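Long-range contacts in cellulase IBT99 (Metagenomes, PDB 6WBT), which probably hydrolyses 6-phospho-alpha-glucosides as a family 4 glycosidase, using bound NAD and a manganese ion: residues Q85-G89 with Y119-T123; K92-D97 with A434-Y438. One frame throughout, in Å; residues are numbered along the deposited sequence.

Contact 1: Q85-G89 with Y119-T123; sequences QMRVG and YGMRT. With NAD (nicotinamide-adenine-dinucleotide), chain G.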
ATOM      1  N   GLN A  85      14.560  31.983   9.711  1.00 47.90           N
ATOM      2  CA  GLN A  85      13.399  32.823   9.445  1.00 48.77           C
ATOM      3  C   GLN A  85      13.693  33.710   8.236  1.00 49.91           C
ATOM      4  O   GLN A  85      13.453  34.917   8.243  1.00 51.23           O
ATOM      5  CB  GLN A  85      13.023  33.646  10.677  1.00 49.70           C
ATOM      6  CG  GLN A  85      14.163  34.458  11.270  1.00 51.40           C
ATOM      7  CD  GLN A  85      13.731  35.265  12.477  1.00 54.35           C
ATOM      8  OE1 GLN A  85      12.733  34.948  13.125  1.00 55.40           O
ATOM      9  NE2 GLN A  85      14.478  36.319  12.783  1.00 54.95           N
HETATM   10  N   MSE A  86      14.222  33.106   7.177  1.00 49.80           N
HETATM   11  CA  MSE A  86      14.574  33.842   5.971  1.00 51.36           C
HETATM   12  C   MSE A  86      13.348  34.135   5.116  1.00 52.35           C
HETATM   13  O   MSE A  86      12.340  33.432   5.191  1.00 51.15           O
HETATM   14  CB  MSE A  86      15.602  33.061   5.149  1.00 52.82           C
HETATM   15  CG  MSE A  86      15.052  31.783   4.529  1.00 54.99           C
HETATM   16 SE   MSE A  86      16.358  30.830   3.438  0.71 56.84          SE
HETATM   17  CE  MSE A  86      17.660  30.406   4.825  1.00 56.76           C
ATOM     18  N   ARG A  87      13.443  35.188   4.306  1.00 53.83           N
ATOM     19  CA  ARG A  87      12.436  35.523   3.300  1.00 52.81           C
ATOM     20  C   ARG A  87      13.205  35.873   2.031  1.00 52.90           C
ATOM     21  O   ARG A  87      13.564  37.035   1.815  1.00 56.04           O
ATOM     22  CB  ARG A  87      11.533  36.667   3.756  1.00 52.82           C
ATOM     23  CG  ARG A  87      10.440  37.015   2.757  1.00 53.53           C
ATOM     24  CD  ARG A  87       9.666  38.254   3.173  1.00 55.13           C
ATOM     25  NE  ARG A  87       8.938  38.063   4.424  1.00 56.60           N
ATOM     26  CZ  ARG A  87       7.700  37.586   4.502  1.00 57.06           C
ATOM     27  NH1 ARG A  87       7.048  37.244   3.398  1.00 58.06           N
ATOM     28  NH2 ARG A  87       7.114  37.447   5.682  1.00 56.25           N
ATOM     29  N   VAL A  88      13.468  34.860   1.202  1.00 49.57           N
ATOM     30  CA  VAL A  88      14.221  35.077  -0.027  1.00 48.19           C
ATOM     31  C   VAL A  88      13.464  36.048  -0.918  1.00 49.46           C
ATOM     32  O   VAL A  88      12.275  35.862  -1.203  1.00 48.20           O
ATOM     33  CB  VAL A  88      14.482  33.743  -0.740  1.00 47.43           C
ATOM     34  CG1 VAL A  88      15.288  33.977  -2.009  1.00 46.02           C
ATOM     35  CG2 VAL A  88      15.205  32.778   0.188  1.00 47.51           C
ATOM     36  N   GLY A  89      14.156  37.095  -1.362  1.00 51.20           N
ATOM     37  CA  GLY A  89      13.535  38.169  -2.100  1.00 51.09           C
ATOM     38  C   GLY A  89      12.967  39.278  -1.243  1.00 50.32           C
ATOM     39  O   GLY A  89      12.662  40.354  -1.774  1.00 50.28           O
ATOM     40  N   TYR A 119       7.045  32.002  -4.276  1.00 53.31           N
ATOM     41  CA  TYR A 119       7.856  32.174  -3.076  1.00 51.69           C
ATOM     42  C   TYR A 119       8.568  30.882  -2.698  1.00 48.81           C
ATOM     43  O   TYR A 119       9.681  30.918  -2.161  1.00 47.86           O
ATOM     44  CB  TYR A 119       6.970  32.662  -1.928  1.00 52.66           C
ATOM     45  CG  TYR A 119       7.698  32.985  -0.642  1.00 53.05           C
ATOM     46  CD1 TYR A 119       9.011  33.437  -0.648  1.00 53.98           C
ATOM     47  CD2 TYR A 119       7.063  32.837   0.585  1.00 53.05           C
ATOM     48  CE1 TYR A 119       9.672  33.729   0.531  1.00 53.94           C
ATOM     49  CE2 TYR A 119       7.714  33.126   1.765  1.00 53.56           C
ATOM     50  CZ  TYR A 119       9.016  33.571   1.734  1.00 53.67           C
ATOM     51  OH  TYR A 119       9.662  33.858   2.914  1.00 52.65           O
ATOM     52  N   GLY A 120       7.953  29.733  -2.986  1.00 49.27           N
ATOM     53  CA  GLY A 120       8.571  28.466  -2.633  1.00 51.15           C
ATOM     54  C   GLY A 120       9.831  28.177  -3.425  1.00 54.07           C
ATOM     55  O   GLY A 120      10.840  27.742  -2.864  1.00 53.74           O
HETATM   56  N   MSE A 121       9.796  28.417  -4.733  1.00 56.27           N
HETATM   57  CA  MSE A 121      10.937  28.118  -5.594  1.00 57.08           C
HETATM   58  C   MSE A 121      12.119  29.045  -5.320  1.00 57.66           C
HETATM   59  O   MSE A 121      13.264  28.705  -5.617  1.00 60.59           O
HETATM   60  CB  MSE A 121      10.538  28.200  -7.068  1.00 57.73           C
HETATM   61  CG  MSE A 121       9.599  27.090  -7.518  1.00 57.25           C
HETATM   62 SE   MSE A 121       9.810  26.663  -9.410  0.37 60.27          SE
HETATM   63  CE  MSE A 121      11.683  26.119  -9.381  1.00 57.71           C
ATOM     64  N   ARG A 122      11.839  30.221  -4.753  1.00 54.70           N
ATOM     65  CA  ARG A 122      12.915  31.104  -4.320  1.00 52.61           C
ATOM     66  C   ARG A 122      13.617  30.582  -3.075  1.00 49.22           C
ATOM     67  O   ARG A 122      14.781  30.925  -2.843  1.00 50.40           O
ATOM     68  CB  ARG A 122      12.384  32.511  -4.048  1.00 53.43           C
ATOM     69  CG  ARG A 122      12.031  33.316  -5.287  1.00 56.59           C
ATOM     70  CD  ARG A 122      11.908  34.795  -4.945  1.00 56.86           C
ATOM     71  NE  ARG A 122      10.878  35.044  -3.942  1.00 57.48           N
ATOM     72  CZ  ARG A 122       9.618  35.355  -4.229  1.00 57.77           C
ATOM     73  NH1 ARG A 122       9.229  35.455  -5.493  1.00 58.39           N
ATOM     74  NH2 ARG A 122       8.745  35.566  -3.253  1.00 56.21           N
ATOM     75  N   THR A 123      12.942  29.756  -2.278  1.00 46.14           N
ATOM     76  CA  THR A 123      13.444  29.337  -0.978  1.00 44.03           C
ATOM     77  C   THR A 123      14.059  27.942  -0.984  1.00 45.06           C
ATOM     78  O   THR A 123      14.762  27.593  -0.030  1.00 47.03           O
ATOM     79  CB  THR A 123      12.312  29.386   0.061  1.00 41.73           C
ATOM     80  OG1 THR A 123      11.472  30.518  -0.201  1.00 41.04           O
ATOM     81  CG2 THR A 123      12.869  29.508   1.476  1.00 41.88           C
TER
HETATM   82  PA  NAD G 503      11.602  40.074   6.379  1.00 60.71           P
HETATM   83  O1A NAD G 503      11.594  40.254   4.898  1.00 60.66           O
HETATM   84  O2A NAD G 503      11.211  41.237   7.229  1.00 60.79           O
HETATM   85  O5B NAD G 503      13.050  39.544   6.829  1.00 59.49           O
HETATM   86  C5B NAD G 503      13.590  38.338   6.221  1.00 58.93           C
HETATM   87  C4B NAD G 503      15.091  38.330   6.380  1.00 58.74           C
HETATM   88  O4B NAD G 503      15.648  37.160   5.723  1.00 58.72           O
HETATM   89  C3B NAD G 503      15.841  39.533   5.782  1.00 58.92           C
HETATM   90  O3B NAD G 503      16.755  40.050   6.740  1.00 58.79           O
HETATM   91  C2B NAD G 503      16.597  38.915   4.601  1.00 59.17           C
HETATM   92  O2B NAD G 503      17.748  39.633   4.213  1.00 58.27           O
HETATM   93  C1B NAD G 503      16.885  37.532   5.166  1.00 59.38           C
HETATM   94  N9A NAD G 503      17.282  36.546   4.166  1.00 60.57           N
HETATM   95  C8A NAD G 503      16.809  36.442   2.882  1.00 61.63           C
HETATM   96  N7A NAD G 503      17.352  35.464   2.203  1.00 62.42           N
HETATM   97  C5A NAD G 503      18.252  34.889   3.088  1.00 61.78           C
HETATM   98  C6A NAD G 503      19.142  33.806   2.961  1.00 61.66           C
HETATM   99  N6A NAD G 503      19.277  33.087   1.851  1.00 62.06           N
HETATM  100  N1A NAD G 503      19.903  33.493   4.037  1.00 61.36           N
HETATM  101  C2A NAD G 503      19.763  34.222   5.152  1.00 61.28           C
HETATM  102  N3A NAD G 503      18.961  35.258   5.385  1.00 61.17           N
HETATM  103  C4A NAD G 503      18.220  35.549   4.303  1.00 61.40           C
HETATM  104  O3  NAD G 503      10.664  38.829   6.756  1.00 63.16           O
HETATM  105  PN  NAD G 503       9.572  38.608   7.911  1.00 64.77           P
HETATM  106  O1N NAD G 503      10.186  38.945   9.229  1.00 65.78           O
HETATM  107  O2N NAD G 503       8.306  39.294   7.518  1.00 64.49           O
HETATM  108  O5D NAD G 503       9.370  37.022   7.810  1.00 65.09           O
HETATM  109  C5D NAD G 503      10.548  36.183   7.904  1.00 64.02           C
HETATM  110  C4D NAD G 503      10.183  34.770   7.524  1.00 63.82           C
HETATM  111  O4D NAD G 503       9.359  34.198   8.565  1.00 64.07           O
HETATM  112  C3D NAD G 503       9.363  34.616   6.235  1.00 64.18           C
HETATM  113  O3D NAD G 503       9.887  33.548   5.458  1.00 65.01           O
HETATM  114  C2D NAD G 503       7.983  34.266   6.801  1.00 63.47           C
HETATM  115  O2D NAD G 503       7.102  33.647   5.878  1.00 62.16           O
HETATM  116  C1D NAD G 503       8.385  33.364   7.961  1.00 65.22           C
HETATM  117  N1N NAD G 503       7.272  33.145   8.926  1.00 67.80           N
HETATM  118  C2N NAD G 503       6.633  31.934   8.965  1.00 69.46           C
HETATM  119  C3N NAD G 503       5.577  31.719   9.837  1.00 71.34           C
HETATM  120  C7N NAD G 503       4.956  30.346   9.869  1.00 73.81           C
HETATM  121  O7N NAD G 503       3.748  30.234  10.061  1.00 75.16           O
HETATM  122  N7N NAD G 503       5.761  29.302   9.722  1.00 74.43           N
HETATM  123  C4N NAD G 503       5.151  32.763  10.653  1.00 70.34           C
HETATM  124  C5N NAD G 503       5.825  33.965  10.630  1.00 69.07           C
HETATM  125  C6N NAD G 503       6.883  34.135   9.763  1.00 67.87           C
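One ribose hydroxyl of NAD, O3D, is held by both segments at once. It donates a very short hydrogen bond to the backbone O of Met86 (2.5 Å) and accepts one from Tyr119 OH (2.6 Å). The cofactor therefore bridges the loop 85-89 and the helical segment 119-123. Loop 85-89 follows strand 81-84 of the Rossmann-type sheet, and much of it faces the dinucleotide. Arg87 NE bonds to the bridging pyrophosphate oxygen O3 of NAD (3.0 Å). Arg87 NH2 reaches both O2N (2.9 Å) and O5D (3.1 Å) of NAD. Backbone N of Arg87 adds a bond to O4B of the adenosine ribose (3.3 Å). Glu110 forms a salt bridge with the same guanidinium. Tyr119 OH and NAD C2D lie over one face of that guanidinium.

The segments also meet directly. Val88 points toward the helix and is the best covered residue of the contact. Its CG1 packs on Arg122 CB (3.8 Å), and its CG2 lies 4.0 Å from Thr123 CA. Val88 O accepts the one direct hydrogen bond between the segments, from Arg122 NE (3.2 Å). The outer nitrogens of Arg122 turn to Asp97 and Asn435. Thr123 OG1 bonds back to Tyr119 O (2.7 Å) within the helix. Gly89 has phi 88° and lies close to Arg122, where a CB would be crowded. The chemistry implies that the nicotinamide ribose is positioned jointly by a loop carbonyl and a helix phenol, while Arg87 offsets part of the pyrophosphate charge.

Contact 2: K92-D97 with A434-Y438; sequences KMRVKD and ANKGY. With G6P (6-O-phosphono-alpha-D-glucopyranose), chain F.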
ATOM      1  N   LYS A  92       9.939  42.930  -0.802  1.00 63.35           N
ATOM      2  CA  LYS A  92       9.862  43.518  -2.136  1.00 66.48           C
ATOM      3  C   LYS A  92       9.319  42.518  -3.150  1.00 64.23           C
ATOM      4  O   LYS A  92       8.467  42.864  -3.978  1.00 64.58           O
ATOM      5  CB  LYS A  92      11.244  44.019  -2.557  1.00 70.36           C
ATOM      6  CG  LYS A  92      11.539  43.884  -4.042  1.00 74.18           C
ATOM      7  CD  LYS A  92      13.037  43.859  -4.295  1.00 76.46           C
ATOM      8  CE  LYS A  92      13.354  43.429  -5.717  1.00 78.70           C
ATOM      9  NZ  LYS A  92      14.818  43.261  -5.929  1.00 79.75           N
HETATM   10  N   MSE A  93       9.794  41.279  -3.100  1.00 60.93           N
HETATM   11  CA  MSE A  93       9.346  40.255  -4.035  1.00 60.86           C
HETATM   12  C   MSE A  93       7.974  39.712  -3.653  1.00 61.08           C
HETATM   13  O   MSE A  93       7.265  39.159  -4.493  1.00 62.17           O
HETATM   14  CB  MSE A  93      10.361  39.112  -4.108  1.00 59.95           C
HETATM   15  CG  MSE A  93      11.602  39.444  -4.916  1.00 60.90           C
HETATM   16 SE   MSE A  93      11.164  40.025  -6.726  0.71 62.94          SE
HETATM   17  CE  MSE A  93      10.059  38.512  -7.268  1.00 63.55           C
ATOM     18  N   ARG A  94       7.604  39.875  -2.382  1.00 60.48           N
ATOM     19  CA  ARG A  94       6.297  39.404  -1.936  1.00 61.03           C
ATOM     20  C   ARG A  94       5.172  40.219  -2.560  1.00 63.97           C
ATOM     21  O   ARG A  94       4.166  39.657  -3.007  1.00 63.02           O
ATOM     22  CB  ARG A  94       6.207  39.450  -0.411  1.00 58.84           C
ATOM     23  CG  ARG A  94       4.846  39.044   0.124  1.00 58.05           C
ATOM     24  CD  ARG A  94       4.804  39.056   1.640  1.00 58.25           C
ATOM     25  NE  ARG A  94       3.479  38.698   2.136  1.00 58.67           N
ATOM     26  CZ  ARG A  94       3.170  38.566   3.422  1.00 58.27           C
ATOM     27  NH1 ARG A  94       4.094  38.763   4.352  1.00 58.66           N
ATOM     28  NH2 ARG A  94       1.937  38.236   3.775  1.00 57.09           N
ATOM     29  N   VAL A  95       5.322  41.546  -2.601  1.00 65.96           N
ATOM     30  CA  VAL A  95       4.283  42.379  -3.196  1.00 67.13           C
ATOM     31  C   VAL A  95       4.237  42.185  -4.705  1.00 69.21           C
ATOM     32  O   VAL A  95       3.187  42.374  -5.330  1.00 70.78           O
ATOM     33  CB  VAL A  95       4.492  43.860  -2.821  1.00 66.29           C
ATOM     34  CG1 VAL A  95       4.675  44.003  -1.323  1.00 63.82           C
ATOM     35  CG2 VAL A  95       5.681  44.448  -3.565  1.00 67.89           C
ATOM     36  N   LYS A  96       5.360  41.799  -5.317  1.00 69.43           N
ATOM     37  CA  LYS A  96       5.357  41.545  -6.752  1.00 71.81           C
ATOM     38  C   LYS A  96       4.680  40.221  -7.079  1.00 72.80           C
ATOM     39  O   LYS A  96       4.051  40.092  -8.135  1.00 73.80           O
ATOM     40  CB  LYS A  96       6.786  41.568  -7.296  1.00 71.80           C
ATOM     41  CG  LYS A  96       6.862  41.626  -8.813  1.00 73.58           C
ATOM     42  CD  LYS A  96       6.076  42.811  -9.350  1.00 75.67           C
ATOM     43  CE  LYS A  96       6.046  42.820 -10.869  1.00 76.92           C
ATOM     44  NZ  LYS A  96       5.205  43.931 -11.396  1.00 78.03           N
ATOM     45  N   ASP A  97       4.792  39.231  -6.190  1.00 72.23           N
ATOM     46  CA  ASP A  97       4.068  37.981  -6.387  1.00 71.39           C
ATOM     47  C   ASP A  97       2.566  38.188  -6.238  1.00 71.56           C
ATOM     48  O   ASP A  97       1.777  37.648  -7.021  1.00 72.28           O
ATOM     49  CB  ASP A  97       4.560  36.924  -5.399  1.00 69.46           C
ATOM     50  CG  ASP A  97       6.030  36.600  -5.574  1.00 69.07           C
ATOM     51  OD1 ASP A  97       6.644  37.115  -6.531  1.00 69.81           O
ATOM     52  OD2 ASP A  97       6.571  35.833  -4.750  1.00 67.63           O
ATOM     53  N   ALA A 434       9.818  37.883 -13.427  1.00 66.09           N
ATOM     54  CA  ALA A 434       9.895  38.614 -12.168  1.00 63.88           C
ATOM     55  C   ALA A 434      10.895  38.000 -11.195  1.00 61.17           C
ATOM     56  O   ALA A 434      11.335  38.687 -10.267  1.00 62.67           O
ATOM     57  CB  ALA A 434       8.516  38.686 -11.514  1.00 63.65           C
ATOM     58  N   ASN A 435      11.263  36.734 -11.386  1.00 57.56           N
ATOM     59  CA  ASN A 435      12.180  36.038 -10.491  1.00 56.64           C
ATOM     60  C   ASN A 435      13.506  35.702 -11.164  1.00 56.02           C
ATOM     61  O   ASN A 435      14.198  34.776 -10.729  1.00 54.72           O
ATOM     62  CB  ASN A 435      11.525  34.768  -9.947  1.00 54.32           C
ATOM     63  CG  ASN A 435      10.356  35.062  -9.030  1.00 53.48           C
ATOM     64  OD1 ASN A 435      10.476  34.976  -7.808  1.00 52.84           O
ATOM     65  ND2 ASN A 435       9.218  35.415  -9.615  1.00 54.19           N
ATOM     66  N   LYS A 436      13.871  36.429 -12.217  1.00 56.54           N
ATOM     67  CA  LYS A 436      15.162  36.225 -12.868  1.00 59.29           C
ATOM     68  C   LYS A 436      16.273  36.649 -11.916  1.00 59.10           C
ATOM     69  O   LYS A 436      16.414  37.834 -11.596  1.00 60.20           O
ATOM     70  CB  LYS A 436      15.225  37.002 -14.180  1.00 62.47           C
ATOM     71  CG  LYS A 436      14.695  36.218 -15.370  1.00 65.51           C
ATOM     72  CD  LYS A 436      14.356  37.119 -16.546  1.00 69.41           C
ATOM     73  CE  LYS A 436      15.581  37.832 -17.088  1.00 73.10           C
ATOM     74  NZ  LYS A 436      15.246  38.628 -18.301  1.00 76.15           N
ATOM     75  N   GLY A 437      17.061  35.677 -11.460  1.00 56.95           N
ATOM     76  CA  GLY A 437      18.061  35.879 -10.437  1.00 56.84           C
ATOM     77  C   GLY A 437      17.772  35.140  -9.148  1.00 57.63           C
ATOM     78  O   GLY A 437      18.705  34.874  -8.378  1.00 59.26           O
ATOM     79  N   TYR A 438      16.510  34.801  -8.895  1.00 56.65           N
ATOM     80  CA  TYR A 438      16.105  34.034  -7.722  1.00 54.80           C
ATOM     81  C   TYR A 438      15.709  32.603  -8.048  1.00 55.13           C
ATOM     82  O   TYR A 438      16.048  31.689  -7.294  1.00 55.41           O
ATOM     83  CB  TYR A 438      14.931  34.724  -7.016  1.00 54.24           C
ATOM     84  CG  TYR A 438      15.281  36.033  -6.346  1.00 56.43           C
ATOM     85  CD1 TYR A 438      16.061  36.058  -5.197  1.00 56.36           C
ATOM     86  CD2 TYR A 438      14.817  37.241  -6.849  1.00 57.72           C
ATOM     87  CE1 TYR A 438      16.379  37.250  -4.574  1.00 57.30           C
ATOM     88  CE2 TYR A 438      15.129  38.440  -6.233  1.00 59.39           C
ATOM     89  CZ  TYR A 438      15.911  38.438  -5.096  1.00 60.29           C
ATOM     90  OH  TYR A 438      16.226  39.626  -4.478  1.00 63.55           O
TER
HETATM   91  C1  G6P F 502       0.792  33.139  10.386  1.00 91.49           C
HETATM   92  C2  G6P F 502       1.109  32.226   9.205  1.00 90.50           C
HETATM   93  C3  G6P F 502       2.257  32.784   8.372  1.00 89.51           C
HETATM   94  C4  G6P F 502       1.994  34.241   8.013  1.00 88.54           C
HETATM   95  C5  G6P F 502       1.707  35.029   9.285  1.00 88.09           C
HETATM   96  C6  G6P F 502       1.480  36.514   9.017  1.00 84.11           C
HETATM   97  O1  G6P F 502       1.896  33.140  11.298  1.00 92.79           O
HETATM   98  O2  G6P F 502       1.461  30.925   9.688  1.00 90.32           O
HETATM   99  O3  G6P F 502       2.405  32.009   7.178  1.00 89.80           O
HETATM  100  O4  G6P F 502       3.135  34.791   7.346  1.00 88.53           O
HETATM  101  O5  G6P F 502       0.560  34.471   9.926  1.00 90.46           O
HETATM  102  O6  G6P F 502       1.725  36.830   7.648  1.00 80.37           O
HETATM  103  P   G6P F 502       1.877  38.368   7.200  1.00 77.48           P
HETATM  104  O1P G6P F 502       1.150  38.443   5.881  1.00 77.80           O
HETATM  105  O2P G6P F 502       3.369  38.588   7.120  1.00 77.65           O
HETATM  106  O3P G6P F 502       1.207  39.131   8.318  1.00 76.76           O
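Met93, a selenomethionine here, is the central side chain of this contact. Its three chi angles are all m, so the chain curls instead of extending. This brings CE to 3.3 Å from Ala434 O and 3.6 Å from Asn435 OD1. The same side chain lies beside Tyr438. Met93 SE is 5.3 Å from the centroid of the Tyr438 ring and approaches it obliquely, a Met-aromatic contact. Met93 CG also touches Tyr438 CE2 (3.9 Å).

Lys92 is stretched, with chi2 to chi4 all t, and its NZ comes to 4.2 Å from Tyr438 OH, with no hydrogen bond. Lys96 bends at chi2 (p), and its CG packs on Ala434 CB (4.3 Å). No hydrogen bond joins the two segments. Asp97 and Asn435 OD1 share a third partner, Arg122. Asp97 makes a salt bridge with it, and Asn435 OD1 a hydrogen bond. Asn435 ND2 bonds Met431 O.

Arg94 leaves the helix on another side, out of reach of segment 434-438. All its chi angles are t, and the extended chain carries NH1 to G6P O2P at 2.9 Å, in a nearly straight hydrogen bond. One helical segment thus packs on the C-terminal region and also contacts the phosphate of the bound G6P. Asn435 is the first residue to leave helical angles after helix 421-434, and the chain turns through Gly437 to Tyr438. The contact sets this turn against helix 90-103. Helix 114-136 touches both segments, and helix 286-291 packs on Arg94 and Val95.

In the fold
From the N terminus, the chain runs through strand 81-84 into loop 85-89 and then helix 90-103. Contact 1 closes a short loop when helix 114-136 returns to residues 85-89. Contact 2 starts inside that loop, at 92-97, and closes some 340 residues later at 434-438. The two closures therefore cross. Contact 1 stays within the NAD-binding Rossmann-type part. Contact 2 ties that part to the turn after helix 421-434, near the C terminus. Their centres are 10 Å apart, and Arg122 of contact 1 joins them through Asp97 and Asn435 of contact 2. Arg87 also packs against Arg94, where the NAD and G6P sites meet.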